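Local coordinates for mitogen activated protein kinase, putative (Leishmania donovani, PDB 4QNY) that probably phosphorylates serine and threonine side chains of protein substrates as a MAP kinase, and binds an ATP analogue together with magnesium, at residues 5-8 / 9-12; 121-124 / 125-128; 230-233 / 234-238; 279-282 / 283-286. All blocks are in the same frame, centred on the assembly; numbering follows the deposited sequence.

Interaction 1. Residues 5-8 / 9-12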
ATOM      1  N   THR A   5     -16.880   4.221 -20.225  1.00 57.50           N
ATOM      2  CA  THR A   5     -16.525   5.029 -19.068  1.00 52.72           C
ATOM      3  C   THR A   5     -17.283   4.585 -17.812  1.00 56.14           C
ATOM      4  O   THR A   5     -16.715   4.557 -16.725  1.00 81.01           O
ATOM      5  CB  THR A   5     -16.792   6.522 -19.320  1.00 50.67           C
ATOM      6  OG1 THR A   5     -16.195   6.909 -20.564  1.00 54.32           O
ATOM      7  CG2 THR A   5     -16.209   7.368 -18.199  1.00 46.49           C
ATOM      8  N   LYS A   6     -18.557   4.226 -17.961  1.00 39.31           N
ATOM      9  CA  LYS A   6     -19.335   3.807 -16.791  1.00 40.92           C
ATOM     10  C   LYS A   6     -19.869   2.376 -16.876  1.00 41.83           C
ATOM     11  O   LYS A   6     -19.446   1.517 -16.099  1.00 33.71           O
ATOM     12  CB  LYS A   6     -20.493   4.781 -16.552  1.00 42.17           C
ATOM     13  CG  LYS A   6     -20.074   6.019 -15.777  1.00 43.76           C
ATOM     14  CD  LYS A   6     -21.173   6.505 -14.848  1.00 51.15           C
ATOM     15  CE  LYS A   6     -21.267   5.623 -13.613  1.00 49.56           C
ATOM     16  NZ  LYS A   6     -22.671   5.485 -13.138  1.00 47.43           N
ATOM     17  N   SER A   7     -20.784   2.097 -17.804  1.00 37.49           N
ATOM     18  CA  SER A   7     -21.380   0.767 -17.895  1.00 39.10           C
ATOM     19  C   SER A   7     -20.350  -0.269 -18.332  1.00 38.69           C
ATOM     20  O   SER A   7     -19.342   0.074 -18.947  1.00 40.09           O
ATOM     21  CB  SER A   7     -22.566   0.762 -18.859  1.00 38.79           C
ATOM     22  OG  SER A   7     -22.139   0.697 -20.208  1.00 45.33           O
ATOM     23  N   LEU A   8     -20.611  -1.534 -18.012  1.00 26.05           N
ATOM     24  CA  LEU A   8     -19.703  -2.620 -18.359  1.00 32.07           C
ATOM     25  C   LEU A   8     -19.564  -2.758 -19.871  1.00 32.82           C
ATOM     26  O   LEU A   8     -18.474  -3.010 -20.383  1.00 25.03           O
ATOM     27  CB  LEU A   8     -20.189  -3.941 -17.757  1.00 33.12           C
ATOM     28  CG  LEU A   8     -19.190  -5.101 -17.775  1.00 36.54           C
ATOM     29  CD1 LEU A   8     -18.152  -4.932 -16.676  1.00 41.76           C
ATOM     30  CD2 LEU A   8     -19.901  -6.441 -17.649  1.00 40.75           C
ATOM     31  N   ALA A   9     -20.676  -2.589 -20.581  1.00 26.59           N
ATOM     32  CA  ALA A   9     -20.680  -2.679 -22.036  1.00 35.53           C
ATOM     33  C   ALA A   9     -19.886  -1.536 -22.661  1.00 26.53           C
ATOM     34  O   ALA A   9     -19.219  -1.719 -23.678  1.00 26.42           O
ATOM     35  CB  ALA A   9     -22.104  -2.685 -22.564  1.00 28.24           C
ATOM     36  N   GLU A  10     -19.960  -0.359 -22.049  1.00 26.40           N
ATOM     37  CA  GLU A  10     -19.208   0.791 -22.533  1.00 26.08           C
ATOM     38  C   GLU A  10     -17.716   0.559 -22.325  1.00 25.00           C
ATOM     39  O   GLU A  10     -16.893   0.937 -23.158  1.00 26.34           O
ATOM     40  CB  GLU A  10     -19.653   2.071 -21.827  1.00 26.39           C
ATOM     41  CG  GLU A  10     -19.058   3.334 -22.425  1.00 26.38           C
ATOM     42  CD  GLU A  10     -19.506   4.591 -21.709  1.00 26.90           C
ATOM     43  OE1 GLU A  10     -20.584   4.572 -21.078  1.00 27.63           O
ATOM     44  OE2 GLU A  10     -18.772   5.600 -21.773  1.00 27.36           O
ATOM     45  N   LEU A  11     -17.373  -0.069 -21.206  0.50 27.70           N
ATOM     46  CA  LEU A  11     -15.984  -0.397 -20.913  0.50 29.53           C
ATOM     47  C   LEU A  11     -15.483  -1.492 -21.848  0.50 25.82           C
ATOM     48  O   LEU A  11     -14.335  -1.464 -22.293  0.50 23.19           O
ATOM     49  CB  LEU A  11     -15.830  -0.830 -19.454  0.50 33.20           C
ATOM     50  CG  LEU A  11     -16.140   0.219 -18.385  0.50 33.78           C
ATOM     51  CD1 LEU A  11     -16.281  -0.436 -17.019  0.50 37.62           C
ATOM     52  CD2 LEU A  11     -15.061   1.291 -18.356  0.50 33.21           C
ATOM     53  N   GLN A  12     -16.353  -2.452 -22.148  1.00 24.23           N
ATOM     54  CA  GLN A  12     -16.013  -3.557 -23.039  1.00 24.56           C
ATOM     55  C   GLN A  12     -15.699  -3.070 -24.448  1.00 24.90           C
ATOM     56  O   GLN A  12     -14.719  -3.498 -25.056  1.00 24.84           O
ATOM     57  CB  GLN A  12     -17.155  -4.576 -23.082  1.00 25.40           C
ATOM     58  CG  GLN A  12     -16.913  -5.752 -24.018  1.00 30.12           C
ATOM     59  CD  GLN A  12     -15.873  -6.721 -23.486  1.00 25.63           C
ATOM     60  OE1 GLN A  12     -16.181  -7.598 -22.677  1.00 28.45           O
ATOM     61  NE2 GLN A  12     -14.634  -6.571 -23.941  1.00 25.26           N
TER
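Ser7 and Glu10 form a helix cap at the start of helix 8-16, on the surface of the small lobe and at the very beginning of the modelled chain. The evidence is the bond from Glu10 N to Ser7 OG, 3.0 Å long with an N-H...O angle of 151°. A chi1 of 80° holds Ser7 OG over its own backbone, which brings it to the amide of Glu10. Two backbone bonds continue the cap into the helix: Leu11 N reaches Ser7 O at 3.0 Å, and Gln12 N reaches Leu8 O at 2.8 Å. Ser7 is therefore a classical N-cap, in which side-chain oxygen and backbone carbonyl each take an amide of the first turn. Glu10 does not fold its carboxylate onto Ser7. Its chain runs straight beyond CG and carries the carboxylate back to Thr5, the two side chains running alongside each other. Thr5 OG1 donates to Glu10 OE2 over 3.1 Å, meeting the oxygen from above the carboxylate plane, 36° out of it. Thr5 N also lies 2.8 Å from Glu10 OE2, but that bond is weak. Glu10 OE2 is thus an acceptor shared by the hydroxyl and, weakly, the amide of the first modelled residue. The helix rests on the small-lobe sheet: Leu8 packs on Leu24, as does Leu11 in the conformer described, while the amide of Gln12 bonds to the backbone of strand 22-31 through Leu24 N and Tyr22 O.

Interaction 2. Residues 121-124 / 125-128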
ATOM      1  N   GLU A 121     -13.071 -15.131  10.952  1.00 54.70           N
ATOM      2  CA  GLU A 121     -12.107 -15.634  11.920  1.00 57.90           C
ATOM      3  C   GLU A 121     -10.758 -15.969  11.290  1.00 48.53           C
ATOM      4  O   GLU A 121     -10.680 -16.711  10.312  1.00 37.98           O
ATOM      5  CB  GLU A 121     -12.669 -16.868  12.627  1.00 66.61           C
ATOM      6  CG  GLU A 121     -13.354 -16.555  13.942  1.00 74.52           C
ATOM      7  CD  GLU A 121     -12.375 -16.083  14.998  1.00 83.51           C
ATOM      8  OE1 GLU A 121     -11.509 -16.887  15.404  1.00 86.74           O
ATOM      9  OE2 GLU A 121     -12.465 -14.910  15.416  1.00 83.94           O
ATOM     10  N   LEU A 122      -9.697 -15.413  11.868  1.00 51.42           N
ATOM     11  CA  LEU A 122      -8.338 -15.666  11.404  1.00 52.65           C
ATOM     12  C   LEU A 122      -7.461 -16.175  12.542  1.00 47.51           C
ATOM     13  O   LEU A 122      -7.359 -15.538  13.591  1.00 49.64           O
ATOM     14  CB  LEU A 122      -7.732 -14.397  10.800  1.00 49.60           C
ATOM     15  CG  LEU A 122      -8.295 -13.938   9.455  1.00 52.91           C
ATOM     16  CD1 LEU A 122      -7.915 -12.491   9.187  1.00 52.20           C
ATOM     17  CD2 LEU A 122      -7.799 -14.840   8.338  1.00 46.95           C
ATOM     18  N   THR A 123      -6.832 -17.326  12.333  1.00 36.97           N
ATOM     19  CA  THR A 123      -5.932 -17.896  13.329  1.00 41.59           C
ATOM     20  C   THR A 123      -4.601 -17.152  13.340  1.00 33.23           C
ATOM     21  O   THR A 123      -4.328 -16.343  12.453  1.00 33.82           O
ATOM     22  CB  THR A 123      -5.670 -19.391  13.067  1.00 45.75           C
ATOM     23  OG1 THR A 123      -5.110 -19.559  11.759  1.00 47.25           O
ATOM     24  CG2 THR A 123      -6.964 -20.183  13.165  1.00 44.39           C
ATOM     25  N   GLU A 124      -3.779 -17.425  14.348  1.00 29.51           N
ATOM     26  CA  GLU A 124      -2.447 -16.835  14.419  1.00 28.57           C
ATOM     27  C   GLU A 124      -1.590 -17.346  13.269  1.00 26.14           C
ATOM     28  O   GLU A 124      -0.720 -16.636  12.768  1.00 26.64           O
ATOM     29  CB  GLU A 124      -1.783 -17.143  15.762  1.00 32.88           C
ATOM     30  CG  GLU A 124      -2.428 -16.444  16.951  1.00 38.82           C
ATOM     31  CD  GLU A 124      -1.480 -15.493  17.658  1.00 41.73           C
ATOM     32  OE1 GLU A 124      -0.251 -15.688  17.553  1.00 48.06           O
ATOM     33  OE2 GLU A 124      -1.964 -14.551  18.321  1.00 30.10           O
ATOM     34  N   ALA A 125      -1.850 -18.582  12.851  1.00 31.75           N
ATOM     35  CA  ALA A 125      -1.151 -19.176  11.717  1.00 34.61           C
ATOM     36  C   ALA A 125      -1.476 -18.430  10.427  1.00 26.13           C
ATOM     37  O   ALA A 125      -0.613 -18.258   9.567  1.00 26.24           O
ATOM     38  CB  ALA A 125      -1.511 -20.649  11.585  1.00 37.02           C
ATOM     39  N   HIS A 126      -2.726 -17.995  10.299  1.00 31.31           N
ATOM     40  CA  HIS A 126      -3.149 -17.188   9.158  1.00 30.17           C
ATOM     41  C   HIS A 126      -2.418 -15.852   9.142  1.00 31.42           C
ATOM     42  O   HIS A 126      -1.925 -15.413   8.102  1.00 24.29           O
ATOM     43  CB  HIS A 126      -4.661 -16.949   9.190  1.00 34.15           C
ATOM     44  CG  HIS A 126      -5.475 -18.148   8.814  1.00 42.50           C
ATOM     45  ND1 HIS A 126      -6.665 -18.462   9.434  1.00 44.01           N
ATOM     46  CD2 HIS A 126      -5.277 -19.101   7.874  1.00 43.24           C
ATOM     47  CE1 HIS A 126      -7.162 -19.561   8.896  1.00 42.56           C
ATOM     48  NE2 HIS A 126      -6.340 -19.970   7.947  1.00 43.86           N
ATOM     49  N   ILE A 127      -2.354 -15.215  10.306  1.00 28.69           N
ATOM     50  CA  ILE A 127      -1.731 -13.904  10.445  1.00 26.18           C
ATOM     51  C   ILE A 127      -0.228 -13.973  10.193  1.00 18.72           C
ATOM     52  O   ILE A 127       0.336 -13.106   9.526  1.00 20.77           O
ATOM     53  CB  ILE A 127      -1.992 -13.312  11.843  1.00 24.85           C
ATOM     54  CG1 ILE A 127      -3.496 -13.221  12.104  1.00 30.91           C
ATOM     55  CG2 ILE A 127      -1.348 -11.945  11.977  1.00 29.13           C
ATOM     56  CD1 ILE A 127      -3.847 -12.848  13.525  1.00 37.30           C
ATOM     57  N   GLN A 128       0.410 -15.013  10.723  1.00 19.36           N
ATOM     58  CA  GLN A 128       1.843 -15.223  10.535  1.00 19.43           C
ATOM     59  C   GLN A 128       2.218 -15.271   9.057  1.00 27.49           C
ATOM     60  O   GLN A 128       3.191 -14.647   8.635  1.00 31.26           O
ATOM     61  CB  GLN A 128       2.289 -16.516  11.221  1.00 20.37           C
ATOM     62  CG  GLN A 128       2.406 -16.414  12.730  1.00 20.55           C
ATOM     63  CD  GLN A 128       2.513 -17.770  13.400  1.00 30.32           C
ATOM     64  OE1 GLN A 128       2.187 -18.797  12.805  1.00 27.03           O
ATOM     65  NE2 GLN A 128       2.973 -17.779  14.645  1.00 36.19           N
TER
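Glu124 O receives Gln128 N in the shortest hydrogen bond of this turn, 2.8 Å with an N-H...O angle of 160°. Just ahead of it, Thr123 and His126 form a capping box at the start of helix 124-143, the long helix of the kinase large lobe known as alpha-E. The box has two reciprocal bonds. His126 N gives to Thr123 OG1 at 3.2 Å, and Thr123 N gives to His126 ND1 at 3.1 Å with an angle of 159°. In the second bond the amide lies tilted from the imidazole plane, and ND1 acts as acceptor, so any ring proton of a neutral His126 would probably sit on NE2. A chi1 of 58° turns Thr123 OG1 in toward His126 N, and the same oxygen stands 2.9 Å above the plane of the His126 ring, displaced toward its rim. Leu122 comes to the ring differently, its CA 3.8 Å from His126 ND1 at the edge near the plane. The two side chains cross at about a right angle, with Leu122 CD2 touching His126 CB. The Ile127 side chain turns inward onto Leu216 and Leu219 of helix 206-219, the helix that Leu122 also touches. Ile127 CG1 comes to 3.2 Å from Thr123 O, the carbonyl that accepts from Ile127 N.

Interaction 3. Residues 230-233 / 234-238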
ATOM      1  N   ASP A 230      -8.344  14.310  11.155  1.00 27.03           N
ATOM      2  CA  ASP A 230      -7.424  15.272  10.561  1.00 24.18           C
ATOM      3  C   ASP A 230      -6.012  14.986  11.061  1.00 17.48           C
ATOM      4  O   ASP A 230      -5.799  14.025  11.800  1.00 22.27           O
ATOM      5  CB  ASP A 230      -7.841  16.708  10.889  1.00 25.08           C
ATOM      6  CG  ASP A 230      -8.084  16.925  12.369  1.00 21.32           C
ATOM      7  OD1 ASP A 230      -7.112  17.217  13.098  1.00 21.02           O
ATOM      8  OD2 ASP A 230      -9.249  16.808  12.806  1.00 19.05           O
ATOM      9  N   ARG A 231      -5.053  15.817  10.661  1.00 15.68           N
ATOM     10  CA  ARG A 231      -3.648  15.571  10.977  1.00 25.34           C
ATOM     11  C   ARG A 231      -3.361  15.577  12.477  1.00 30.34           C
ATOM     12  O   ARG A 231      -2.805  14.617  13.007  1.00 25.74           O
ATOM     13  CB  ARG A 231      -2.756  16.600  10.285  1.00 14.87           C
ATOM     14  CG  ARG A 231      -1.286  16.474  10.652  1.00 35.62           C
ATOM     15  CD  ARG A 231      -0.403  17.142   9.615  1.00 43.83           C
ATOM     16  NE  ARG A 231      -0.546  16.512   8.306  1.00 41.01           N
ATOM     17  CZ  ARG A 231      -0.064  17.019   7.176  1.00 44.65           C
ATOM     18  NH1 ARG A 231      -0.244  16.378   6.031  1.00 52.37           N
ATOM     19  NH2 ARG A 231       0.593  18.170   7.191  1.00 39.12           N
ATOM     20  N   VAL A 232      -3.731  16.660  13.152  1.00 26.74           N
ATOM     21  CA  VAL A 232      -3.516  16.767  14.590  1.00 23.22           C
ATOM     22  C   VAL A 232      -4.276  15.671  15.330  1.00 19.57           C
ATOM     23  O   VAL A 232      -3.748  15.050  16.253  1.00 29.81           O
ATOM     24  CB  VAL A 232      -3.946  18.148  15.127  1.00 22.92           C
ATOM     25  CG1 VAL A 232      -3.891  18.176  16.649  1.00 22.03           C
ATOM     26  CG2 VAL A 232      -3.063  19.236  14.539  1.00 17.12           C
ATOM     27  N   ASN A 233      -5.512  15.425  14.906  1.00 20.50           N
ATOM     28  CA  ASN A 233      -6.331  14.380  15.507  1.00 23.17           C
ATOM     29  C   ASN A 233      -5.731  12.994  15.288  1.00 31.16           C
ATOM     30  O   ASN A 233      -5.898  12.099  16.116  1.00 28.16           O
ATOM     31  CB  ASN A 233      -7.755  14.431  14.951  1.00 24.38           C
ATOM     32  CG  ASN A 233      -8.694  13.479  15.667  1.00 32.14           C
ATOM     33  OD1 ASN A 233      -9.283  12.590  15.052  1.00 34.03           O
ATOM     34  ND2 ASN A 233      -8.832  13.658  16.975  1.00 32.72           N
ATOM     35  N   GLN A 234      -5.030  12.824  14.170  1.00 26.66           N
ATOM     36  CA  GLN A 234      -4.348  11.568  13.880  1.00 22.10           C
ATOM     37  C   GLN A 234      -3.231  11.328  14.889  1.00 24.03           C
ATOM     38  O   GLN A 234      -3.048  10.210  15.372  1.00 20.72           O
ATOM     39  CB  GLN A 234      -3.788  11.571  12.455  1.00 14.51           C
ATOM     40  CG  GLN A 234      -3.066  10.290  12.061  1.00 13.95           C
ATOM     41  CD  GLN A 234      -3.994   9.094  11.980  1.00 25.76           C
ATOM     42  OE1 GLN A 234      -5.177   9.229  11.669  1.00 20.11           O
ATOM     43  NE2 GLN A 234      -3.459   7.911  12.261  1.00 28.04           N
ATOM     44  N   LEU A 235      -2.492  12.385  15.208  1.00 14.92           N
ATOM     45  CA  LEU A 235      -1.424  12.300  16.197  1.00 20.53           C
ATOM     46  C   LEU A 235      -1.991  11.983  17.576  1.00 17.41           C
ATOM     47  O   LEU A 235      -1.406  11.210  18.333  1.00 19.59           O
ATOM     48  CB  LEU A 235      -0.622  13.602  16.244  1.00 17.81           C
ATOM     49  CG  LEU A 235       0.548  13.619  17.230  1.00 16.43           C
ATOM     50  CD1 LEU A 235       1.576  12.560  16.862  1.00 20.37           C
ATOM     51  CD2 LEU A 235       1.191  14.996  17.292  1.00 15.06           C
ATOM     52  N   ASP A 236      -3.134  12.583  17.893  1.00 16.34           N
ATOM     53  CA  ASP A 236      -3.801  12.332  19.165  1.00 19.64           C
ATOM     54  C   ASP A 236      -4.209  10.868  19.291  1.00 28.21           C
ATOM     55  O   ASP A 236      -4.018  10.252  20.338  1.00 22.43           O
ATOM     56  CB  ASP A 236      -5.028  13.236  19.320  1.00 19.81           C
ATOM     57  CG  ASP A 236      -4.657  14.685  19.578  1.00 26.54           C
ATOM     58  OD1 ASP A 236      -3.625  14.929  20.238  1.00 29.11           O
ATOM     59  OD2 ASP A 236      -5.401  15.580  19.125  1.00 32.77           O
ATOM     60  N   LYS A 237      -4.763  10.316  18.214  1.00 23.93           N
ATOM     61  CA  LYS A 237      -5.213   8.927  18.201  1.00 17.57           C
ATOM     62  C   LYS A 237      -4.049   7.954  18.352  1.00 20.44           C
ATOM     63  O   LYS A 237      -4.180   6.912  18.994  1.00 23.23           O
ATOM     64  CB  LYS A 237      -5.982   8.626  16.912  1.00 16.80           C
ATOM     65  CG  LYS A 237      -7.354   9.272  16.843  1.00 17.65           C
ATOM     66  CD  LYS A 237      -8.297   8.663  17.867  1.00 18.73           C
ATOM     67  CE  LYS A 237      -9.629   9.394  17.896  1.00 34.75           C
ATOM     68  NZ  LYS A 237     -10.273   9.438  16.554  1.00 40.60           N
ATOM     69  N   ILE A 238      -2.914   8.297  17.752  1.00 15.65           N
ATOM     70  CA  ILE A 238      -1.721   7.465  17.845  1.00 23.08           C
ATOM     71  C   ILE A 238      -1.146   7.489  19.259  1.00 28.84           C
ATOM     72  O   ILE A 238      -0.867   6.441  19.843  1.00 33.12           O
ATOM     73  CB  ILE A 238      -0.640   7.917  16.841  1.00 22.71           C
ATOM     74  CG1 ILE A 238      -1.108   7.663  15.407  1.00 14.94           C
ATOM     75  CG2 ILE A 238       0.673   7.193  17.101  1.00 16.43           C
ATOM     76  CD1 ILE A 238      -0.132   8.131  14.352  1.00 13.43           C
TER
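Helix 231-242 starts right after Asp230, and each carbonyl from Asp230 to Asn233 takes the amide four residues on, beginning with Gln234 N to Asp230 O at 2.8 Å. This first bond is short but the most bent of the four; the three after it are straighter, and Asp236 N to Val232 O measures 3.0 Å. A weak bond from Gln234 N to Arg231 O accompanies the first turn. Asp230 is the N-cap: its OD1 accepts from Asn233 N at 3.0 Å with an angle of 161°, the amide standing well above the carboxylate plane, 50° out of it. Beyond the cap, the side chains meet one turn apart. Val232 CG1 flanks the carboxylate of Asp236, 3.9 Å from Asp236 OD2. A chi1 of -72° folds this carboxylate back along the preceding turn, where its OD1 finds Tyr261 OH of helix 256-264. Asn233 and Lys237 also come together, Asn233 OD1 approaching Lys237 NZ to 3.6 Å. Their stronger partners lie just before the helix, Lys229 N for Asn233 OD1 and Gln227 O for Lys237 NZ, so both side chains reach back to the incoming loop. Arg231 reaches the activation loop: its NE makes a salt bridge with Asp184, the middle residue of the Thr-Asp-Tyr sequence there, and its NH1 bonds to Met182 O. The arrangement is that of the start of helix alpha-G in the large lobe of a MAP kinase, capped by an aspartate and set beside the activation segment.

Interaction 4. Residues 279-282 / 283-286. Unlike the reference sequence in segment 279-282: Thr279 (reference Lys).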
ATOM      1  N   THR A 279      -6.283 -12.861  23.806  1.00 28.36           N
ATOM      2  CA  THR A 279      -6.019 -14.195  23.276  1.00 34.34           C
ATOM      3  C   THR A 279      -4.662 -14.269  22.572  1.00 31.02           C
ATOM      4  O   THR A 279      -4.051 -15.336  22.488  1.00 39.04           O
ATOM      5  CB  THR A 279      -7.140 -14.623  22.297  1.00 47.54           C
ATOM      6  OG1 THR A 279      -8.407 -14.550  22.963  1.00 50.46           O
ATOM      7  CG2 THR A 279      -6.926 -16.045  21.796  1.00 60.85           C
ATOM      8  N   ALA A 280      -4.188 -13.126  22.087  1.00 27.94           N
ATOM      9  CA  ALA A 280      -2.951 -13.063  21.311  1.00 27.61           C
ATOM     10  C   ALA A 280      -1.737 -13.587  22.075  1.00 38.54           C
ATOM     11  O   ALA A 280      -1.643 -13.447  23.295  1.00 38.48           O
ATOM     12  CB  ALA A 280      -2.697 -11.638  20.853  1.00 28.78           C
ATOM     13  N   SER A 281      -0.810 -14.193  21.339  1.00 35.14           N
ATOM     14  CA  SER A 281       0.428 -14.705  21.911  1.00 28.30           C
ATOM     15  C   SER A 281       1.361 -13.558  22.286  1.00 31.79           C
ATOM     16  O   SER A 281       1.256 -12.466  21.727  1.00 36.47           O
ATOM     17  CB  SER A 281       1.119 -15.650  20.923  1.00 23.28           C
ATOM     18  OG  SER A 281       1.535 -14.952  19.763  1.00 26.07           O
ATOM     19  N   PRO A 282       2.274 -13.797  23.243  1.00 32.65           N
ATOM     20  CA  PRO A 282       3.254 -12.773  23.620  1.00 22.41           C
ATOM     21  C   PRO A 282       4.181 -12.399  22.465  1.00 23.24           C
ATOM     22  O   PRO A 282       4.682 -11.276  22.419  1.00 20.82           O
ATOM     23  CB  PRO A 282       4.040 -13.439  24.757  1.00 28.71           C
ATOM     24  CG  PRO A 282       3.124 -14.484  25.293  1.00 24.48           C
ATOM     25  CD  PRO A 282       2.360 -14.986  24.108  1.00 30.78           C
ATOM     26  N   GLU A 283       4.405 -13.335  21.548  1.00 25.32           N
ATOM     27  CA  GLU A 283       5.245 -13.082  20.383  1.00 26.50           C
ATOM     28  C   GLU A 283       4.564 -12.114  19.421  1.00 22.25           C
ATOM     29  O   GLU A 283       5.211 -11.243  18.838  1.00 26.63           O
ATOM     30  CB  GLU A 283       5.584 -14.389  19.660  1.00 31.77           C
ATOM     31  CG  GLU A 283       6.552 -15.297  20.407  1.00 37.44           C
ATOM     32  CD  GLU A 283       5.908 -16.012  21.578  1.00 42.43           C
ATOM     33  OE1 GLU A 283       4.722 -16.389  21.468  1.00 38.27           O
ATOM     34  OE2 GLU A 283       6.588 -16.196  22.610  1.00 44.14           O
ATOM     35  N   ALA A 284       3.255 -12.273  19.259  1.00 20.04           N
ATOM     36  CA  ALA A 284       2.480 -11.413  18.374  1.00 24.67           C
ATOM     37  C   ALA A 284       2.396  -9.995  18.921  1.00 26.00           C
ATOM     38  O   ALA A 284       2.475  -9.021  18.171  1.00 18.91           O
ATOM     39  CB  ALA A 284       1.085 -11.981  18.171  1.00 21.08           C
ATOM     40  N   LEU A 285       2.238  -9.886  20.235  1.00 22.26           N
ATOM     41  CA  LEU A 285       2.064  -8.589  20.875  1.00 18.90           C
ATOM     42  C   LEU A 285       3.377  -7.822  20.971  1.00 29.25           C
ATOM     43  O   LEU A 285       3.379  -6.596  21.071  1.00 41.08           O
ATOM     44  CB  LEU A 285       1.447  -8.761  22.264  1.00 19.79           C
ATOM     45  CG  LEU A 285       0.001  -9.261  22.259  1.00 20.34           C
ATOM     46  CD1 LEU A 285      -0.570  -9.295  23.668  1.00 21.33           C
ATOM     47  CD2 LEU A 285      -0.856  -8.396  21.343  1.00 19.71           C
ATOM     48  N   ASP A 286       4.494  -8.541  20.938  1.00 26.35           N
ATOM     49  CA  ASP A 286       5.795  -7.886  20.941  1.00 19.20           C
ATOM     50  C   ASP A 286       6.124  -7.325  19.566  1.00 22.02           C
ATOM     51  O   ASP A 286       6.613  -6.200  19.447  1.00 17.72           O
ATOM     52  CB  ASP A 286       6.895  -8.847  21.381  1.00 19.17           C
ATOM     53  CG  ASP A 286       8.273  -8.229  21.269  1.00 33.95           C
ATOM     54  OD1 ASP A 286       8.577  -7.319  22.066  1.00 31.06           O
ATOM     55  OD2 ASP A 286       9.047  -8.643  20.381  1.00 37.07           O
TER
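Ser281 leaves its backbone with CB 3.7 Å from Glu283 OE1; the Glu283 chain, bent at chi2 (75°), brings its carboxylate back to this CB. One bond further, a chi1 of 65° swings OG in over the first turn of helix 282-291. There it accepts from Ala284 N at 3.2 Å with an angle of 150°, and Ala284 CB packs beside it at 3.4 Å. The same oxygen also hydrogen-bonds Glu124 OE1 on helix 124-143, where the carboxylate is probably the acceptor. Ser281 is thus an N-cap that also joins two helices. Its carbonyl completes the cap: Leu285 N bonds to Ser281 O at 3.1 Å, and Ala284 N adds a weak bond to the same atom. Pro282 fills the first helical position, where its lack of an amide hydrogen costs nothing. Its own carbonyl takes Asp286 N, the pair Asp286 N to Pro282 O measuring 3.1 Å, from above the carbonyl plane. Outside the cap, Ala280 CB meets Leu285 CD2 at 3.8 Å; this apolar pair, joining the residue before the N-cap to the fourth residue of the helix, is a hydrophobic staple. Leu285 also packs on Tyr277. Together, a hydroxyl that probably donates to a carboxylate while accepting from an amide, and a staple of aliphatic carbons, imply a helix start fixed by both polar and apolar contacts.

Overall arrangement
Following the chain from the N terminus, the four interactions stand in series; each closes only the short turn at the start of one helix, and none nests in or crosses another. Interaction 1 belongs to the small lobe, where its helix lies on the five-stranded sheet. Interactions 2, 3 and 4 belong to the large lobe. Interactions 1 and 4 lie on opposite sides of the chain's centre, their centres 48 Å apart. Interactions 2 and 4 touch, with centres about 12 Å apart, so that residues 121-128 and 279-286 bring together two helix starts that are far apart in sequence. Interaction 3 stands separately, about 14 Å from interaction 4 between nearest atoms, beside the activation segment.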